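Local coordinates for L-ribulose 3-epimerase (Mesorhizobium loti, PDB 3VYL), which catalyses the epimerization of ketoses at C3, probably with manganese as cofactor, working efficiently on L-ribulose and less so on sugars such as D-psicose and D-tagatose, at residues Leu179-Met184 / Val205-Ser210; Gly5-Val10 / Glu241-Glu246; Arg212-Thr217 / Met267-His272. One frame throughout, in Å; residues are numbered along the deposited sequence.

Interaction 1 of 3, residues Leu179-Met184 / Val205-Ser210; sequences LDTFHM and VHIGES. With MN (manganese (II) ion), chain I.
D180 and H206 sit side by side on neighbouring parallel strands and reach for the same manganese ion. D180 OD2 binds it at 2.1 Å and H206 ND1 at 2.2 Å. The carboxylate and the imidazole stand almost upright to each other, planes 80° apart, and OD2 lies at the ND1 edge of the ring because both atoms bind the metal. CG of D180 lies anti to its backbone N (chi1 -179°), which sends the carboxylate out over H206 CB toward the metal.

Along the backbones beside this pair the strands are zipped tightly. H206 N donates to L179 O at 2.8 Å, and T181 N donates to H206 O, both bonds nearly straight. T181 then turns the chain into helix 181-187: its OG1 gives a hydrogen bond to G208 O at 2.7 Å, while CG2 packs on I207 CD1 on the side covered by helix 222-231. D180 is the N-cap of that helix, where OD1 accepts a weak bond from F182 N; one carboxylate oxygen thus faces the helix start and the other binds the metal.

Toward S210 the fit relaxes. F182 meets the other segment with its ring edge, CE1 lying 3.2 Å from S210 O, and water 1 donates to both F182 O and S210 O, bridging where the backbones no longer pair directly. On the metal side water 2 is a ligand at 2.4 Å, beside E147 and E241, which complete the protein ligands at the C-terminal mouth of this TIM barrel. E36 OE1 is hydrogen-bonded to H206 NE2. With three carboxylates and one histidine around it, the manganese would be expected to sit in a largely anionic shell, and a water-occupied position would be consistent with a place where a ketose oxygen could bind.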
# COMPACT_ATOMS: atom_id res chain seq x y z
N LEU A 179 -19.34 7.40 9.05
CA LEU A 179 -18.24 6.45 8.89
C LEU A 179 -16.99 6.88 9.68
O LEU A 179 -16.69 8.08 9.81
CB LEU A 179 -17.92 6.29 7.41
CG LEU A 179 -19.03 5.78 6.49
CD1 LEU A 179 -18.50 5.63 5.08
CD2 LEU A 179 -19.63 4.46 6.96
N ASP A 180 -16.25 5.90 10.20
CA ASP A 180 -15.07 6.18 11.01
C ASP A 180 -13.91 5.27 10.57
O ASP A 180 -13.97 4.05 10.73
CB ASP A 180 -15.42 6.01 12.49
CG ASP A 180 -14.26 6.30 13.43
OD1 ASP A 180 -13.11 5.92 13.11
OD2 ASP A 180 -14.50 6.87 14.52
N THR A 181 -12.85 5.87 10.03
CA THR A 181 -11.74 5.12 9.47
C THR A 181 -11.16 4.06 10.43
O THR A 181 -10.88 2.93 10.02
CB THR A 181 -10.65 6.05 8.96
OG1 THR A 181 -10.12 6.80 10.06
CG2 THR A 181 -11.20 7.02 7.92
N PHE A 182 -11.03 4.42 11.70
CA PHE A 182 -10.62 3.47 12.74
C PHE A 182 -11.52 2.22 12.80
O PHE A 182 -11.03 1.10 12.88
CB PHE A 182 -10.55 4.16 14.11
CG PHE A 182 -10.48 3.20 15.27
CD1 PHE A 182 -9.28 2.59 15.62
CD2 PHE A 182 -11.64 2.87 15.99
CE1 PHE A 182 -9.23 1.70 16.66
CE2 PHE A 182 -11.58 1.98 17.03
CZ PHE A 182 -10.38 1.39 17.37
N HIS A 183 -12.83 2.41 12.74
CA HIS A 183 -13.76 1.29 12.74
C HIS A 183 -13.80 0.55 11.42
O HIS A 183 -13.91 -0.69 11.38
CB HIS A 183 -15.15 1.76 13.13
CG HIS A 183 -15.21 2.32 14.52
ND1 HIS A 183 -15.08 1.55 15.61
CD2 HIS A 183 -15.40 3.62 14.98
CE1 HIS A 183 -15.16 2.32 16.72
NE2 HIS A 183 -15.36 3.59 16.32
N MET A 184 -13.69 1.31 10.33
CA MET A 184 -13.75 0.77 8.98
C MET A 184 -12.60 -0.19 8.71
O MET A 184 -12.79 -1.25 8.11
CB MET A 184 -13.75 1.89 7.93
CG MET A 184 -15.10 2.57 7.77
SD MET A 184 -15.22 3.61 6.29
CE MET A 184 -14.23 5.02 6.79
N VAL A 205 -17.84 12.08 8.67
CA VAL A 205 -16.68 11.18 8.70
C VAL A 205 -15.74 11.46 9.87
O VAL A 205 -15.41 12.62 10.15
CB VAL A 205 -15.88 11.24 7.36
CG1 VAL A 205 -14.51 10.59 7.52
CG2 VAL A 205 -16.66 10.59 6.23
N HIS A 206 -15.31 10.40 10.55
CA HIS A 206 -14.21 10.52 11.51
C HIS A 206 -12.92 10.04 10.93
O HIS A 206 -12.82 8.91 10.46
CB HIS A 206 -14.49 9.72 12.78
CG HIS A 206 -15.34 10.44 13.80
ND1 HIS A 206 -16.09 9.78 14.70
CD2 HIS A 206 -15.53 11.80 14.04
CE1 HIS A 206 -16.74 10.67 15.48
NE2 HIS A 206 -16.40 11.91 15.07
N ILE A 207 -11.92 10.90 10.94
CA ILE A 207 -10.56 10.52 10.61
C ILE A 207 -9.84 10.11 11.90
O ILE A 207 -9.70 10.90 12.82
CB ILE A 207 -9.83 11.67 9.89
CG1 ILE A 207 -10.53 12.00 8.57
CG2 ILE A 207 -8.36 11.34 9.65
CD1 ILE A 207 -10.70 10.84 7.61
N GLY A 208 -9.41 8.85 11.96
CA GLY A 208 -8.68 8.34 13.10
C GLY A 208 -7.77 7.22 12.64
O GLY A 208 -8.15 6.43 11.80
N GLU A 209 -6.55 7.17 13.17
CA GLU A 209 -5.58 6.14 12.80
C GLU A 209 -5.97 4.76 13.38
O GLU A 209 -6.78 4.68 14.31
CB GLU A 209 -4.18 6.57 13.25
CG GLU A 209 -3.06 5.61 12.86
CD GLU A 209 -3.00 5.37 11.36
OE1 GLU A 209 -3.75 4.51 10.86
OE2 GLU A 209 -2.16 6.05 10.71
N SER A 210 -5.38 3.70 12.84
CA SER A 210 -5.67 2.32 13.26
C SER A 210 -5.57 2.10 14.77
O SER A 210 -6.38 1.38 15.35
CB SER A 210 -4.78 1.34 12.49
OG SER A 210 -3.39 1.68 12.59
MN MN I . -15.87 7.86 15.70
O HOH W 1 -8.28 0.33 13.52
O HOH W 2 -16.13 6.88 17.85

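Interaction 2 of 3, residues Gly5-Val10 / Glu241-Glu246; sequences GIHSFV and ESFSSE. With MN (manganese (II) ion), chain I.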
# COMPACT_ATOMS: atom_id res chain seq x y z
N GLY A 5 -13.21 19.25 11.24
CA GLY A 5 -13.35 19.33 12.68
C GLY A 5 -12.39 18.51 13.51
O GLY A 5 -11.48 17.85 12.99
N ILE A 6 -12.61 18.54 14.81
CA ILE A 6 -11.83 17.80 15.79
C ILE A 6 -12.77 17.52 16.98
O ILE A 6 -13.63 18.33 17.29
CB ILE A 6 -10.57 18.59 16.22
CG1 ILE A 6 -9.64 17.74 17.10
CG2 ILE A 6 -10.94 19.91 16.88
CD1 ILE A 6 -8.28 18.37 17.36
N HIS A 7 -12.62 16.36 17.60
CA HIS A 7 -13.45 16.00 18.75
C HIS A 7 -12.96 16.70 19.99
O HIS A 7 -11.76 16.72 20.27
CB HIS A 7 -13.43 14.50 18.96
CG HIS A 7 -14.57 13.99 19.81
ND1 HIS A 7 -15.51 13.16 19.33
CD2 HIS A 7 -14.90 14.25 21.14
CE1 HIS A 7 -16.41 12.90 20.30
NE2 HIS A 7 -16.03 13.56 21.41
N SER A 8 -13.89 17.29 20.74
CA SER A 8 -13.54 18.03 21.96
C SER A 8 -12.62 17.24 22.88
O SER A 8 -11.69 17.80 23.49
CB SER A 8 -14.80 18.48 22.73
OG SER A 8 -15.76 17.45 22.84
N PHE A 9 -12.86 15.93 22.97
CA PHE A 9 -12.14 15.08 23.90
C PHE A 9 -10.66 14.90 23.59
O PHE A 9 -9.96 14.27 24.36
CB PHE A 9 -12.82 13.72 24.06
CG PHE A 9 -14.18 13.77 24.72
CD1 PHE A 9 -14.67 14.96 25.27
CD2 PHE A 9 -14.95 12.63 24.81
CE1 PHE A 9 -15.91 15.00 25.88
CE2 PHE A 9 -16.20 12.67 25.42
CZ PHE A 9 -16.68 13.85 25.96
N VAL A 10 -10.20 15.44 22.46
CA VAL A 10 -8.76 15.57 22.21
C VAL A 10 -8.20 16.59 23.20
O VAL A 10 -7.04 16.51 23.61
CB VAL A 10 -8.46 16.06 20.77
CG1 VAL A 10 -6.98 16.37 20.58
CG2 VAL A 10 -8.93 15.05 19.72
N GLU A 241 -10.13 12.41 15.25
CA GLU A 241 -10.54 11.72 16.48
C GLU A 241 -9.33 10.95 17.04
O GLU A 241 -8.68 10.17 16.34
CB GLU A 241 -11.70 10.76 16.17
CG GLU A 241 -12.58 10.34 17.34
CD GLU A 241 -13.64 9.30 16.98
OE1 GLU A 241 -14.45 8.95 17.85
OE2 GLU A 241 -13.69 8.81 15.84
N SER A 242 -8.91 11.28 18.25
CA SER A 242 -7.85 10.58 18.96
C SER A 242 -8.04 10.80 20.44
O SER A 242 -8.28 11.89 20.85
CB SER A 242 -6.52 11.12 18.51
OG SER A 242 -5.45 10.40 19.03
N PHE A 243 -7.90 9.79 21.28
CA PHE A 243 -8.16 9.99 22.70
C PHE A 243 -6.99 9.59 23.60
O PHE A 243 -6.11 8.80 23.19
CB PHE A 243 -9.47 9.30 23.11
CG PHE A 243 -10.68 9.75 22.32
CD1 PHE A 243 -11.02 11.11 22.22
CD2 PHE A 243 -11.50 8.82 21.68
CE1 PHE A 243 -12.14 11.51 21.50
CE2 PHE A 243 -12.62 9.22 20.96
CZ PHE A 243 -12.94 10.56 20.88
N SER A 244 -6.98 10.17 24.80
CA SER A 244 -5.98 9.89 25.84
C SER A 244 -6.64 9.58 27.17
O SER A 244 -7.52 10.33 27.63
CB SER A 244 -5.05 11.10 26.03
OG SER A 244 -4.45 11.11 27.32
N SER A 245 -6.20 8.47 27.77
CA SER A 245 -6.60 8.04 29.12
C SER A 245 -6.55 9.20 30.11
O SER A 245 -7.44 9.34 30.96
CB SER A 245 -5.65 6.93 29.59
OG SER A 245 -6.24 6.11 30.58
N GLU A 246 -5.55 10.03 29.96
CA GLU A 246 -5.33 11.19 30.78
C GLU A 246 -6.43 12.21 30.68
O GLU A 246 -6.70 12.91 31.62
CB GLU A 246 -4.02 11.82 30.41
CG GLU A 246 -2.82 10.93 30.70
CD GLU A 246 -2.77 10.45 32.12
OE1 GLU A 246 -1.76 9.89 32.53
OE2 GLU A 246 -3.77 10.63 32.82
MN MN I . -15.87 7.86 15.70
O HOH W 3 -7.94 12.84 24.42
O HOH W 2 -16.13 6.88 17.85
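F243 drives the edge of its ring into one face of H7, a T-shaped pair with planes at 90° and centroids 5.2 Å apart. F243 CZ stands over the centre of the imidazole, and CE1 lies 3.9 Å from H7 CG. In the plane of the H7 ring, at its edge, is F9 N, while H7 NE2 lies over a face of the F9 ring, toward the rim. F243 CE1 also lies against F9 CB, 3.4 Å away. F243 CG is anti to its carbonyl carbon (chi1 -57°), which swings the ring across toward H7 and F9. Strand 4-7 opens the TIM barrel and strand 238-240 ends it, so these are the loops leaving the two strands that meet where the barrel closes. V10 CG2 touches S242 O, with L269 of helix 266-292 behind V10, and S242 OG is probably hydrogen-bonded to R212 O. Farther out, water 3 accepts from S244 N; its approach to F9 O is too short to be trusted. At the inner end E241, its chain extended, carries OE2 to the manganese at 2.4 Å, and OE1 accepts from metal-bound water 2 at 2.7 Å.

Interaction 3 of 3, residues Arg212-Thr217 / Met267-His272; sequences RGFLGT and MALAKH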
# COMPACT_ATOMS: atom_id res chain seq x y z
N ARG A 212 -5.65 4.73 16.85
CA ARG A 212 -6.26 5.95 17.37
C ARG A 212 -5.26 7.00 17.86
O ARG A 212 -5.63 7.92 18.59
CB ARG A 212 -7.31 5.63 18.45
CG ARG A 212 -8.75 5.75 17.99
CD ARG A 212 -9.63 4.76 18.75
NE ARG A 212 -11.09 4.96 18.60
CZ ARG A 212 -11.67 5.86 17.82
NH1 ARG A 212 -10.92 6.68 17.08
NH2 ARG A 212 -12.99 5.94 17.76
N GLY A 213 -4.00 6.88 17.46
CA GLY A 213 -3.01 7.90 17.80
C GLY A 213 -2.79 8.92 16.70
O GLY A 213 -3.74 9.30 16.00
N PHE A 214 -1.55 9.36 16.54
CA PHE A 214 -1.19 10.26 15.44
C PHE A 214 -1.57 9.64 14.09
O PHE A 214 -1.35 8.44 13.84
CB PHE A 214 0.31 10.53 15.42
CG PHE A 214 0.77 11.67 16.29
CD1 PHE A 214 1.16 11.46 17.61
CD2 PHE A 214 0.89 12.96 15.77
CE1 PHE A 214 1.63 12.51 18.40
CE2 PHE A 214 1.35 14.01 16.55
CZ PHE A 214 1.72 13.79 17.87
N LEU A 215 -2.13 10.47 13.22
CA LEU A 215 -2.37 10.12 11.83
C LEU A 215 -1.08 9.78 11.10
O LEU A 215 -0.08 10.46 11.28
CB LEU A 215 -3.08 11.27 11.14
CG LEU A 215 -4.62 11.28 11.09
CD1 LEU A 215 -5.31 10.44 12.17
CD2 LEU A 215 -5.11 12.72 11.07
N GLY A 216 -1.11 8.71 10.31
CA GLY A 216 0.04 8.26 9.50
C GLY A 216 1.01 7.43 10.30
O GLY A 216 2.06 7.03 9.83
N THR A 217 0.64 7.16 11.52
CA THR A 217 1.53 6.53 12.48
C THR A 217 1.09 5.07 12.71
O THR A 217 1.62 4.34 13.55
CB THR A 217 1.56 7.44 13.73
OG1 THR A 217 2.84 8.07 13.81
CG2 THR A 217 1.29 6.72 14.99
N MET A 267 -1.55 19.65 21.28
CA MET A 267 -1.47 20.72 20.30
C MET A 267 -0.69 20.22 19.10
O MET A 267 -1.11 20.41 17.96
CB MET A 267 -0.84 22.00 20.86
CG MET A 267 -0.80 23.16 19.86
SD MET A 267 -2.41 23.54 19.11
CE MET A 267 -3.24 24.43 20.43
N ALA A 268 0.44 19.56 19.36
CA ALA A 268 1.26 18.99 18.29
C ALA A 268 0.41 17.99 17.49
O ALA A 268 0.33 18.07 16.27
CB ALA A 268 2.49 18.31 18.86
N LEU A 269 -0.25 17.09 18.22
CA LEU A 269 -1.15 16.13 17.64
C LEU A 269 -2.19 16.79 16.74
O LEU A 269 -2.40 16.34 15.62
CB LEU A 269 -1.82 15.30 18.75
CG LEU A 269 -2.88 14.30 18.28
CD1 LEU A 269 -2.22 12.99 17.88
CD2 LEU A 269 -3.95 14.10 19.34
N ALA A 270 -2.84 17.85 17.22
CA ALA A 270 -3.90 18.50 16.43
C ALA A 270 -3.37 19.22 15.18
O ALA A 270 -3.86 18.99 14.07
CB ALA A 270 -4.72 19.43 17.30
N LYS A 271 -2.37 20.09 15.36
CA LYS A 271 -1.72 20.77 14.24
C LYS A 271 -1.29 19.76 13.17
O LYS A 271 -1.48 20.00 11.97
CB LYS A 271 -0.50 21.57 14.70
CG LYS A 271 -0.79 22.88 15.42
CD LYS A 271 0.49 23.69 15.59
CE LYS A 271 0.31 24.87 16.53
NZ LYS A 271 -0.64 25.91 16.04
N HIS A 272 -0.70 18.65 13.61
CA HIS A 272 -0.26 17.58 12.70
C HIS A 272 -1.43 16.97 11.97
O HIS A 272 -1.38 16.75 10.76
CB HIS A 272 0.49 16.51 13.46
CG HIS A 272 0.88 15.33 12.62
ND1 HIS A 272 0.04 14.29 12.38
CD2 HIS A 272 2.07 15.03 11.96
CE1 HIS A 272 0.67 13.39 11.61
NE2 HIS A 272 1.91 13.84 11.36
O HOH W 4 -2.13 13.25 13.76
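F214 to T217 form a type II beta turn, closed by a weak bond from T217 N to F214 O, with G216 at positive phi, and the loop runs beside the helical turns of 267-272. In TIM-barrel terms this is a beta-alpha loop, the one after strand 202-207, meeting helix 266-292, the chain's last helix.

F214 is the main side chain. L269 CD1 sits over the centre of its ring in a CH-pi contact, 3.6 Å from the centroid and only 9° off the normal. The ring's far end meets the helix backbone, with CE2 3.5 Å from L269 CA. Its edge, meanwhile, points at a face of H272 in a T-shaped pair, planes 81° apart, with F214 CD2 above the rim of the imidazole near ND1. CG of H272 is anti to its backbone N (chi1 176°), which carries the ring across toward the loop. H272 NE2 is hydrogen-bonded to T283 of the third subunit, and R286 of that subunit packs on F214, so this corner lies at an interface of the tetramer. The L215 side chain also packs on A273, F276 and I277 farther along the same helix.

Water 4 bridges the loop and the helix, accepting from L215 N and lying 2.8 Å from H272 ND1; at the edge of the imidazole H272 CE1 is 3.0 Å from L215 O.

Overall arrangement
All three contacts belong to one TIM barrel. Interactions 1 and 2 reach its sheet at the C-terminal ends of the strands, their centres 13 Å apart, and share the manganese and water 2; I207 O probably accepts from E241 N between them. Along the chain interaction 1 is nested inside the loop closed by interaction 2, and interaction 3 follows interaction 1 while crossing interaction 2. Interaction 3, its centre 10 Å from that of interaction 2, lies farther out, between the 212-217 loop and helix 266-292. R212 ties the set together: its backbone meets S242 and its guanidinium lies on F182. The metal mouth is thus connected through one loop to a subunit interface.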